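PDB 7LPO: cytoplasmic protein from Cryptococcus neoformans var. grubii serotype A, which probably hydrolyses steryl beta-glucosides, acting as a sterylglucosidase of glycoside hydrolase family 5. Local coordinates for residues R34-R39 against P670-G675; Y706-L711 against T749-Y754; E59-T64 against A177-E182. All coordinates share one frame; numbering follows the deposited sequence.

Contact 1: residues R34-R39 against P670-G675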
loop_
_atom_site.group_PDB
_atom_site.type_symbol
_atom_site.label_atom_id
_atom_site.label_comp_id
_atom_site.label_asym_id
_atom_site.label_seq_id
_atom_site.Cartn_x
_atom_site.Cartn_y
_atom_site.Cartn_z
ATOM N N ARG A 34 -11.037 24.885 -7.920
ATOM C CA ARG A 34 -10.291 24.822 -6.671
ATOM C C ARG A 34 -9.358 23.617 -6.662
ATOM O O ARG A 34 -9.749 22.510 -7.040
ATOM C CB ARG A 34 -11.254 24.745 -5.488
ATOM C CG ARG A 34 -12.154 25.968 -5.337
ATOM C CD ARG A 34 -12.854 25.986 -3.983
ATOM N NE ARG A 34 -13.636 24.770 -3.741
ATOM C CZ ARG A 34 -14.192 24.457 -2.575
ATOM N NH1 ARG A 34 -14.057 25.261 -1.530
ATOM N NH2 ARG A 34 -14.886 23.333 -2.450
ATOM N N SER A 35 -8.117 23.843 -6.231
ATOM C CA SER A 35 -7.188 22.739 -6.024
ATOM C C SER A 35 -7.587 21.965 -4.776
ATOM O O SER A 35 -7.733 22.544 -3.697
ATOM C CB SER A 35 -5.761 23.254 -5.877
ATOM O OG SER A 35 -5.318 23.890 -7.054
ATOM N N LEU A 36 -7.761 20.657 -4.921
ATOM C CA LEU A 36 -8.172 19.795 -3.822
ATOM C C LEU A 36 -6.985 19.008 -3.286
ATOM O O LEU A 36 -6.108 18.588 -4.049
ATOM C CB LEU A 36 -9.260 18.822 -4.271
ATOM C CG LEU A 36 -10.500 19.441 -4.912
ATOM C CD1 LEU A 36 -11.440 18.360 -5.409
ATOM C CD2 LEU A 36 -11.212 20.370 -3.939
ATOM N N VAL A 37 -6.966 18.809 -1.968
ATOM C CA VAL A 37 -6.002 17.932 -1.314
ATOM C C VAL A 37 -6.782 16.810 -0.648
ATOM O O VAL A 37 -7.671 17.070 0.175
ATOM C CB VAL A 37 -5.133 18.676 -0.290
ATOM C CG1 VAL A 37 -4.235 17.675 0.469
ATOM C CG2 VAL A 37 -4.290 19.748 -0.969
ATOM N N LEU A 38 -6.458 15.568 -1.009
ATOM C CA LEU A 38 -7.150 14.394 -0.497
ATOM C C LEU A 38 -6.242 13.675 0.489
ATOM O O LEU A 38 -5.137 13.251 0.130
ATOM C CB LEU A 38 -7.560 13.449 -1.627
ATOM C CG LEU A 38 -8.545 14.030 -2.640
ATOM C CD1 LEU A 38 -8.725 13.019 -3.777
ATOM C CD2 LEU A 38 -9.882 14.371 -1.997
ATOM N N ARG A 39 -6.724 13.516 1.717
ATOM C CA ARG A 39 -5.954 12.905 2.783
ATOM C C ARG A 39 -6.851 11.979 3.580
ATOM O O ARG A 39 -7.993 12.319 3.901
ATOM C CB ARG A 39 -5.333 13.967 3.693
ATOM C CG ARG A 39 -4.107 14.591 3.059
ATOM C CD ARG A 39 -3.505 15.716 3.898
ATOM N NE ARG A 39 -2.340 16.238 3.199
ATOM C CZ ARG A 39 -1.468 17.102 3.700
ATOM N NH1 ARG A 39 -1.618 17.565 4.933
ATOM N NH2 ARG A 39 -0.436 17.491 2.953
ATOM N N PRO A 670 -5.232 22.334 3.964
ATOM C CA PRO A 670 -6.250 22.930 3.085
ATOM C C PRO A 670 -6.976 21.882 2.254
ATOM O O PRO A 670 -6.392 21.250 1.369
ATOM C CB PRO A 670 -5.428 23.885 2.207
ATOM C CG PRO A 670 -4.076 23.208 2.109
ATOM C CD PRO A 670 -3.869 22.458 3.413
ATOM N N VAL A 671 -8.274 21.729 2.511
ATOM C CA VAL A 671 -9.075 20.762 1.770
ATOM C C VAL A 671 -9.298 21.228 0.334
ATOM O O VAL A 671 -9.307 20.414 -0.601
ATOM C CB VAL A 671 -10.411 20.524 2.498
ATOM C CG1 VAL A 671 -11.324 19.691 1.643
ATOM C CG2 VAL A 671 -10.177 19.868 3.848
ATOM N N ALA A 672 -9.493 22.530 0.132
ATOM C CA ALA A 672 -9.784 23.057 -1.194
ATOM C C ALA A 672 -9.292 24.489 -1.256
ATOM O O ALA A 672 -9.491 25.262 -0.314
ATOM C CB ALA A 672 -11.279 22.994 -1.521
ATOM N N THR A 673 -8.647 24.834 -2.366
ATOM C CA THR A 673 -7.907 26.080 -2.453
ATOM C C THR A 673 -8.194 26.795 -3.760
ATOM O O THR A 673 -8.130 26.192 -4.836
ATOM C CB THR A 673 -6.400 25.836 -2.341
ATOM O OG1 THR A 673 -6.085 25.377 -1.027
ATOM C CG2 THR A 673 -5.649 27.114 -2.627
ATOM N N VAL A 674 -8.494 28.089 -3.655
ATOM C CA VAL A 674 -8.535 28.974 -4.811
ATOM C C VAL A 674 -7.086 29.339 -5.115
ATOM O O VAL A 674 -6.473 30.140 -4.404
ATOM C CB VAL A 674 -9.396 30.212 -4.557
ATOM C CG1 VAL A 674 -9.243 31.191 -5.703
ATOM C CG2 VAL A 674 -10.855 29.803 -4.354
ATOM N N GLY A 675 -6.532 28.750 -6.161
ATOM C CA GLY A 675 -5.118 28.857 -6.443
ATOM C C GLY A 675 -4.412 27.527 -6.280
ATOM O O GLY A 675 -5.027 26.459 -6.242
HETATM O O HOH W 1 -6.217 22.632 -1.324
#

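Contact 2: residues Y706-L711 against T749-Y754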
loop_
_atom_site.group_PDB
_atom_site.type_symbol
_atom_site.label_atom_id
_atom_site.label_comp_id
_atom_site.label_asym_id
_atom_site.label_seq_id
_atom_site.Cartn_x
_atom_site.Cartn_y
_atom_site.Cartn_z
ATOM N N TYR A 706 -14.249 29.637 -2.435
ATOM C CA TYR A 706 -13.267 30.123 -1.485
ATOM C C TYR A 706 -12.405 28.951 -1.037
ATOM O O TYR A 706 -12.672 27.788 -1.351
ATOM C CB TYR A 706 -13.962 30.773 -0.283
ATOM C CG TYR A 706 -15.068 29.895 0.213
ATOM C CD1 TYR A 706 -14.805 28.868 1.101
ATOM C CD2 TYR A 706 -16.367 30.045 -0.255
ATOM C CE1 TYR A 706 -15.805 28.028 1.537
ATOM C CE2 TYR A 706 -17.387 29.198 0.175
ATOM C CZ TYR A 706 -17.094 28.197 1.074
ATOM O OH TYR A 706 -18.074 27.345 1.519
ATOM N N THR A 707 -11.369 29.271 -0.275
ATOM C CA THR A 707 -10.474 28.274 0.283
ATOM C C THR A 707 -11.020 27.753 1.607
ATOM O O THR A 707 -11.513 28.522 2.440
ATOM C CB THR A 707 -9.088 28.885 0.474
ATOM O OG1 THR A 707 -8.573 29.283 -0.804
ATOM C CG2 THR A 707 -8.137 27.909 1.129
ATOM N N GLU A 708 -10.945 26.434 1.782
ATOM C CA GLU A 708 -11.410 25.753 2.981
ATOM C C GLU A 708 -10.244 25.000 3.598
ATOM O O GLU A 708 -9.542 24.256 2.906
ATOM C CB GLU A 708 -12.545 24.769 2.688
ATOM C CG GLU A 708 -13.799 25.408 2.144
ATOM C CD GLU A 708 -14.908 24.394 1.876
ATOM O OE1 GLU A 708 -15.455 23.838 2.856
ATOM O OE2 GLU A 708 -15.228 24.160 0.687
ATOM N N ILE A 709 -10.055 25.189 4.895
ATOM C CA ILE A 709 -8.959 24.601 5.647
ATOM C C ILE A 709 -9.553 23.852 6.830
ATOM O O ILE A 709 -10.456 24.358 7.505
ATOM C CB ILE A 709 -7.960 25.683 6.122
ATOM C CG1 ILE A 709 -7.104 26.149 4.943
ATOM C CG2 ILE A 709 -7.113 25.158 7.256
ATOM C CD1 ILE A 709 -6.479 27.535 5.141
ATOM N N TYR A 710 -9.053 22.645 7.075
ATOM C CA TYR A 710 -9.423 21.867 8.250
ATOM C C TYR A 710 -8.531 22.265 9.421
ATOM O O TYR A 710 -7.303 22.245 9.303
ATOM C CB TYR A 710 -9.285 20.370 7.959
ATOM C CG TYR A 710 -9.366 19.474 9.178
ATOM C CD1 TYR A 710 -10.580 19.221 9.802
ATOM C CD2 TYR A 710 -8.230 18.862 9.687
ATOM C CE1 TYR A 710 -10.653 18.395 10.914
ATOM C CE2 TYR A 710 -8.291 18.052 10.790
ATOM C CZ TYR A 710 -9.505 17.812 11.403
ATOM O OH TYR A 710 -9.573 16.984 12.496
ATOM N N LEU A 711 -9.146 22.623 10.545
ATOM C CA LEU A 711 -8.403 22.933 11.768
ATOM C C LEU A 711 -8.823 21.981 12.880
ATOM O O LEU A 711 -9.945 22.101 13.408
ATOM C CB LEU A 711 -8.634 24.381 12.190
ATOM C CG LEU A 711 -8.178 25.468 11.215
ATOM C CD1 LEU A 711 -8.659 26.820 11.724
ATOM C CD2 LEU A 711 -6.679 25.475 11.028
ATOM N N THR A 749 -13.727 23.867 10.596
ATOM C CA THR A 749 -13.544 24.393 9.251
ATOM C C THR A 749 -13.203 25.872 9.312
ATOM O O THR A 749 -13.868 26.640 10.018
ATOM C CB THR A 749 -14.809 24.196 8.407
ATOM O OG1 THR A 749 -15.226 22.825 8.465
ATOM C CG2 THR A 749 -14.564 24.584 6.944
ATOM N N LEU A 750 -12.170 26.262 8.571
ATOM C CA LEU A 750 -11.830 27.656 8.328
ATOM C C LEU A 750 -12.123 27.979 6.870
ATOM O O LEU A 750 -11.715 27.233 5.973
ATOM C CB LEU A 750 -10.360 27.915 8.647
ATOM C CG LEU A 750 -9.789 29.243 8.157
ATOM C CD1 LEU A 750 -10.564 30.394 8.743
ATOM C CD2 LEU A 750 -8.333 29.327 8.537
ATOM N N ARG A 751 -12.834 29.079 6.635
ATOM C CA ARG A 751 -13.199 29.512 5.292
ATOM C C ARG A 751 -12.511 30.836 5.017
ATOM O O ARG A 751 -12.560 31.742 5.850
ATOM C CB ARG A 751 -14.715 29.652 5.147
ATOM C CG ARG A 751 -15.444 28.331 5.300
ATOM C CD ARG A 751 -16.900 28.419 4.863
ATOM N NE ARG A 751 -17.522 27.094 4.857
ATOM C CZ ARG A 751 -18.153 26.560 5.902
ATOM N NH1 ARG A 751 -18.260 27.241 7.037
ATOM N NH2 ARG A 751 -18.682 25.346 5.813
ATOM N N TRP A 752 -11.879 30.947 3.851
ATOM C CA TRP A 752 -10.961 32.039 3.546
ATOM C C TRP A 752 -11.288 32.605 2.169
ATOM O O TRP A 752 -10.980 31.986 1.142
ATOM C CB TRP A 752 -9.522 31.540 3.625
ATOM C CG TRP A 752 -8.480 32.593 3.457
ATOM C CD1 TRP A 752 -8.638 33.943 3.596
ATOM C CD2 TRP A 752 -7.104 32.385 3.121
ATOM N NE1 TRP A 752 -7.447 34.585 3.365
ATOM C CE2 TRP A 752 -6.491 33.649 3.067
ATOM C CE3 TRP A 752 -6.333 31.253 2.857
ATOM C CZ2 TRP A 752 -5.147 33.808 2.770
ATOM C CZ3 TRP A 752 -5.003 31.415 2.560
ATOM C CH2 TRP A 752 -4.420 32.680 2.522
ATOM N N TRP A 753 -11.932 33.770 2.154
ATOM C CA TRP A 753 -12.235 34.488 0.925
ATOM C C TRP A 753 -11.141 35.509 0.655
ATOM O O TRP A 753 -10.665 36.177 1.581
ATOM C CB TRP A 753 -13.572 35.228 1.011
ATOM C CG TRP A 753 -14.796 34.387 1.203
ATOM C CD1 TRP A 753 -15.683 34.007 0.245
ATOM C CD2 TRP A 753 -15.290 33.864 2.436
ATOM N NE1 TRP A 753 -16.698 33.270 0.799
ATOM C CE2 TRP A 753 -16.476 33.162 2.146
ATOM C CE3 TRP A 753 -14.844 33.918 3.758
ATOM C CZ2 TRP A 753 -17.214 32.516 3.127
ATOM C CZ3 TRP A 753 -15.581 33.278 4.730
ATOM C CH2 TRP A 753 -16.750 32.592 4.413
ATOM N N TYR A 754 -10.755 35.649 -0.611
ATOM C CA TYR A 754 -9.814 36.701 -0.969
ATOM C C TYR A 754 -9.985 37.041 -2.438
ATOM O O TYR A 754 -10.437 36.195 -3.217
ATOM C CB TYR A 754 -8.356 36.296 -0.680
ATOM C CG TYR A 754 -7.971 34.872 -1.029
ATOM C CD1 TYR A 754 -7.856 34.461 -2.349
ATOM C CD2 TYR A 754 -7.689 33.950 -0.030
ATOM C CE1 TYR A 754 -7.499 33.153 -2.663
ATOM C CE2 TYR A 754 -7.329 32.652 -0.331
ATOM C CZ TYR A 754 -7.231 32.261 -1.646
ATOM O OH TYR A 754 -6.868 30.967 -1.929
#

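Contact 3: residues E59-T64 against A177-E182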
loop_
_atom_site.group_PDB
_atom_site.type_symbol
_atom_site.label_atom_id
_atom_site.label_comp_id
_atom_site.label_asym_id
_atom_site.label_seq_id
_atom_site.Cartn_x
_atom_site.Cartn_y
_atom_site.Cartn_z
ATOM N N GLU A 59 -4.467 -23.300 12.853
ATOM C CA GLU A 59 -5.677 -24.109 12.804
ATOM C C GLU A 59 -6.702 -23.494 11.855
ATOM O O GLU A 59 -7.023 -22.304 11.952
ATOM C CB GLU A 59 -6.271 -24.252 14.201
ATOM C CG GLU A 59 -7.504 -25.125 14.249
ATOM C CD GLU A 59 -7.964 -25.399 15.665
ATOM O OE1 GLU A 59 -7.177 -25.983 16.444
ATOM O OE2 GLU A 59 -9.109 -25.027 15.999
ATOM N N GLY A 60 -7.212 -24.317 10.931
ATOM C CA GLY A 60 -8.195 -23.881 9.959
ATOM C C GLY A 60 -7.638 -23.125 8.768
ATOM O O GLY A 60 -8.381 -22.893 7.805
ATOM N N PHE A 61 -6.350 -22.763 8.796
ATOM C CA PHE A 61 -5.747 -21.936 7.753
ATOM C C PHE A 61 -5.833 -22.610 6.392
ATOM O O PHE A 61 -6.356 -22.036 5.428
ATOM C CB PHE A 61 -4.293 -21.641 8.146
ATOM C CG PHE A 61 -3.510 -20.858 7.122
ATOM C CD1 PHE A 61 -3.731 -19.508 6.943
ATOM C CD2 PHE A 61 -2.528 -21.476 6.367
ATOM C CE1 PHE A 61 -2.992 -18.788 6.011
ATOM C CE2 PHE A 61 -1.793 -20.769 5.444
ATOM C CZ PHE A 61 -2.018 -19.423 5.264
ATOM N N TRP A 62 -5.332 -23.836 6.294
ATOM C CA TRP A 62 -5.353 -24.551 5.025
ATOM C C TRP A 62 -6.733 -25.133 4.719
ATOM O O TRP A 62 -7.196 -25.071 3.573
ATOM C CB TRP A 62 -4.318 -25.676 5.055
ATOM C CG TRP A 62 -2.900 -25.228 5.167
ATOM C CD1 TRP A 62 -2.058 -25.420 6.227
ATOM C CD2 TRP A 62 -2.147 -24.517 4.185
ATOM N NE1 TRP A 62 -0.824 -24.899 5.958
ATOM C CE2 TRP A 62 -0.851 -24.324 4.714
ATOM C CE3 TRP A 62 -2.432 -24.036 2.906
ATOM C CZ2 TRP A 62 0.152 -23.645 4.017
ATOM C CZ3 TRP A 62 -1.428 -23.355 2.211
ATOM C CH2 TRP A 62 -0.154 -23.171 2.770
ATOM N N GLU A 63 -7.405 -25.693 5.730
ATOM C CA GLU A 63 -8.626 -26.457 5.482
ATOM C C GLU A 63 -9.727 -25.597 4.875
ATOM O O GLU A 63 -10.423 -26.030 3.948
ATOM C CB GLU A 63 -9.120 -27.088 6.782
ATOM C CG GLU A 63 -8.226 -28.179 7.332
ATOM C CD GLU A 63 -7.114 -27.637 8.220
ATOM O OE1 GLU A 63 -6.936 -26.396 8.288
ATOM O OE2 GLU A 63 -6.406 -28.453 8.851
ATOM N N THR A 64 -9.926 -24.388 5.400
ATOM C CA THR A 64 -10.996 -23.553 4.869
ATOM C C THR A 64 -10.708 -23.157 3.428
ATOM O O THR A 64 -11.621 -23.120 2.597
ATOM C CB THR A 64 -11.197 -22.310 5.736
ATOM O OG1 THR A 64 -9.958 -21.611 5.876
ATOM C CG2 THR A 64 -11.714 -22.693 7.119
ATOM N N ALA A 177 8.760 -20.379 1.062
ATOM C CA ALA A 177 8.090 -19.228 1.645
ATOM C C ALA A 177 8.106 -19.400 3.157
ATOM O O ALA A 177 8.094 -20.528 3.662
ATOM C CB ALA A 177 6.651 -19.085 1.141
ATOM N N TYR A 178 8.134 -18.275 3.874
ATOM C CA TYR A 178 8.025 -18.270 5.327
ATOM C C TYR A 178 6.623 -17.794 5.680
ATOM O O TYR A 178 6.264 -16.644 5.406
ATOM C CB TYR A 178 9.078 -17.378 5.976
ATOM C CG TYR A 178 10.482 -17.893 5.853
ATOM C CD1 TYR A 178 10.772 -19.240 6.060
ATOM C CD2 TYR A 178 11.530 -17.033 5.525
ATOM C CE1 TYR A 178 12.057 -19.721 5.934
ATOM C CE2 TYR A 178 12.826 -17.502 5.412
ATOM C CZ TYR A 178 13.081 -18.843 5.617
ATOM O OH TYR A 178 14.362 -19.321 5.510
ATOM N N LEU A 179 5.838 -18.679 6.278
ATOM C CA LEU A 179 4.494 -18.368 6.737
ATOM C C LEU A 179 4.534 -18.102 8.233
ATOM O O LEU A 179 5.129 -18.876 8.990
ATOM C CB LEU A 179 3.539 -19.525 6.447
ATOM C CG LEU A 179 2.995 -19.660 5.030
ATOM C CD1 LEU A 179 4.067 -19.476 3.990
ATOM C CD2 LEU A 179 2.328 -21.034 4.896
ATOM N N HIS A 180 3.878 -17.025 8.656
ATOM C CA HIS A 180 3.843 -16.693 10.073
ATOM C C HIS A 180 3.338 -17.866 10.912
ATOM O O HIS A 180 3.902 -18.181 11.968
ATOM C CB HIS A 180 2.958 -15.470 10.277
ATOM C CG HIS A 180 3.043 -14.897 11.652
ATOM N ND1 HIS A 180 2.205 -13.894 12.092
ATOM C CD2 HIS A 180 3.874 -15.176 12.683
ATOM C CE1 HIS A 180 2.516 -13.584 13.339
ATOM N NE2 HIS A 180 3.528 -14.344 13.719
ATOM N N CYS A 181 2.284 -18.531 10.457
ATOM C CA CYS A 181 1.683 -19.590 11.259
ATOM C C CYS A 181 2.478 -20.892 11.239
ATOM O O CYS A 181 2.160 -21.792 12.023
ATOM C CB CYS A 181 0.249 -19.851 10.788
ATOM S SG CYS A 181 0.126 -20.713 9.211
ATOM N N GLU A 182 3.504 -21.016 10.389
ATOM C CA GLU A 182 4.366 -22.194 10.377
ATOM C C GLU A 182 5.812 -21.824 10.680
ATOM O O GLU A 182 6.742 -22.489 10.219
ATOM C CB GLU A 182 4.266 -22.931 9.040
ATOM C CG GLU A 182 2.844 -23.392 8.702
ATOM C CD GLU A 182 2.771 -24.350 7.510
ATOM O OE1 GLU A 182 3.763 -24.469 6.760
ATOM O OE2 GLU A 182 1.708 -24.986 7.321
#

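Contact 1: residues R34-R39 against P670-G675
Arg34 lays its side chain across Ala672 where two strands pair antiparallel. Its CB starts 3.5 Å from Thr673 O, and CG passes Val674 CG2 at 4.2 Å. CD comes next, and the bend at chi3 (-56°) turns NE in over the Ala672 methyl. At the tip the guanidinium rests flat on that methyl: Ala672 CB sits over the centre of one face, 3.4 Å from CZ. The polar groups find partners elsewhere, NE in a salt bridge to Asp30 and NH1 in one to Glu708. Leu36 CD2 shares the methyl, 3.6 Å from Ala672 CB. On the other face of the pairing, Ser35 OG donates to Gly675 O over 2.7 Å. Ser35 and Thr673 form a hydrogen-bonded pair, with Ser35 N 2.7 Å from Thr673 O. A water links Ser35 O, Pro670 O and Thr673 OG1. Val671 and Ala672 form a classic beta bulge facing Glu708; there Val37 N approaches Val671 O from above the carbonyl plane, at 3.2 Å. Strand 669-673, like 707-710 part of the C-terminal family 5 region, runs between 707-710 and strand 35-43, which itself pairs in parallel with strands 98-104 and 567-570.

Contact 2: residues Y706-L711 against T749-Y754
Thr749 begins the pairing opposite Tyr710, its CA making a CA-H...O contact with Ile709 O. Leu750 follows in a hydrogen-bonded pair with Ile709: Leu750 N meets Ile709 O at 2.8 Å in a nearly straight bond (175°), and Leu750 O takes Ile709 N in return. On the side shared with Ile709, Leu750 CB packs 3.7 Å from Leu711 CD1. Arg751 emerges on the opposite face beside Glu708, too far for a salt bridge; the Glu708 carboxylate pairs instead with Arg34. The extended Arg751 chain passes the Tyr706 ring, CD 3.5 Å from CE1, and NE makes a weak bond to Tyr706 OH; NH1 bonds Gln746 and NH2 forms a salt bridge with Asp646. The strands run antiparallel at 156° in the C-terminal domain of this family 5 hydrolase, where strand 749-753 lies between strands 707-710 and 742-746. Trp752 pairs with Thr707, Trp752 N 2.8 Å from Thr707 O, and its indole lies on the Leu750 side against strand 761-770. Trp753 turns one face to Tyr706, whose CB stands 3.9 Å from the centroid of the five-membered ring in a CH-pi contact. These two side chains lie side by side, pointing the same way, with ring planes oblique to each other. Tyr754 ends the segment with its OH 2.6 Å from Thr707 OG1, the donor of that bond.

Contact 3: residues E59-T64 against A177-E182
Trp62 and Glu182 cross at about a right angle, and the indole N-H makes the one hydrogen bond between the segments: Trp62 NE1 to Glu182 OE2, 2.9 Å and nearly straight (166°). The oxygen lies close to the indole plane, whereas the donor comes in above the carboxylate plane, the two flat groups being turned 59° apart. The same oxygen forms a salt bridge with Arg58, and Thr172 holds OE1, so both oxygens of this buried carboxylate are engaged. Leu179 meets Trp62 tip to tip, its CD2 3.5 Å from CZ2. That methyl also approaches Phe61 CE2 at 4.2 Å, the two side chains again crossing at about a right angle. The contact joins helix 61-66 to a short 3-10 turn in the long loop between helices 159-163 and 206-221; residues 177-182 fall in the sequence region assigned to the family 5 cellulases, whose fold is a TIM barrel. The Phe61 ring packs on its neighbour, with CD2 3.6 Å above the centre of the Trp62 ring. Cys181 SG covers one face of Phe61 toward the rim, 4.2 Å from the ring centroid, a sulfur-aromatic contact. Tyr169 also meets the indole, and Phe150 the Phe61 ring.

Contacts 1 and 2 adjoin, their centres about 10 Å apart, because strands 669-673 and 707-710 are neighbours. A salt bridge and a probable hydrogen bond between Val674 O and Tyr754 OH tie the two together. They carry strand pairing from 35-43, near the N-terminus, through 669-673 and 707-710 to 749-753, consistent with a join between the family 5 TIM-barrel part and the C-terminal region. Contact 3 lies on the opposite side of the chain's centre, its centre about 45 Å from that of contact 1 and about 51 Å from that of contact 2. In sequence it falls between the two segments of contact 1, whereas contact 2 follows later, after contact 1 is complete.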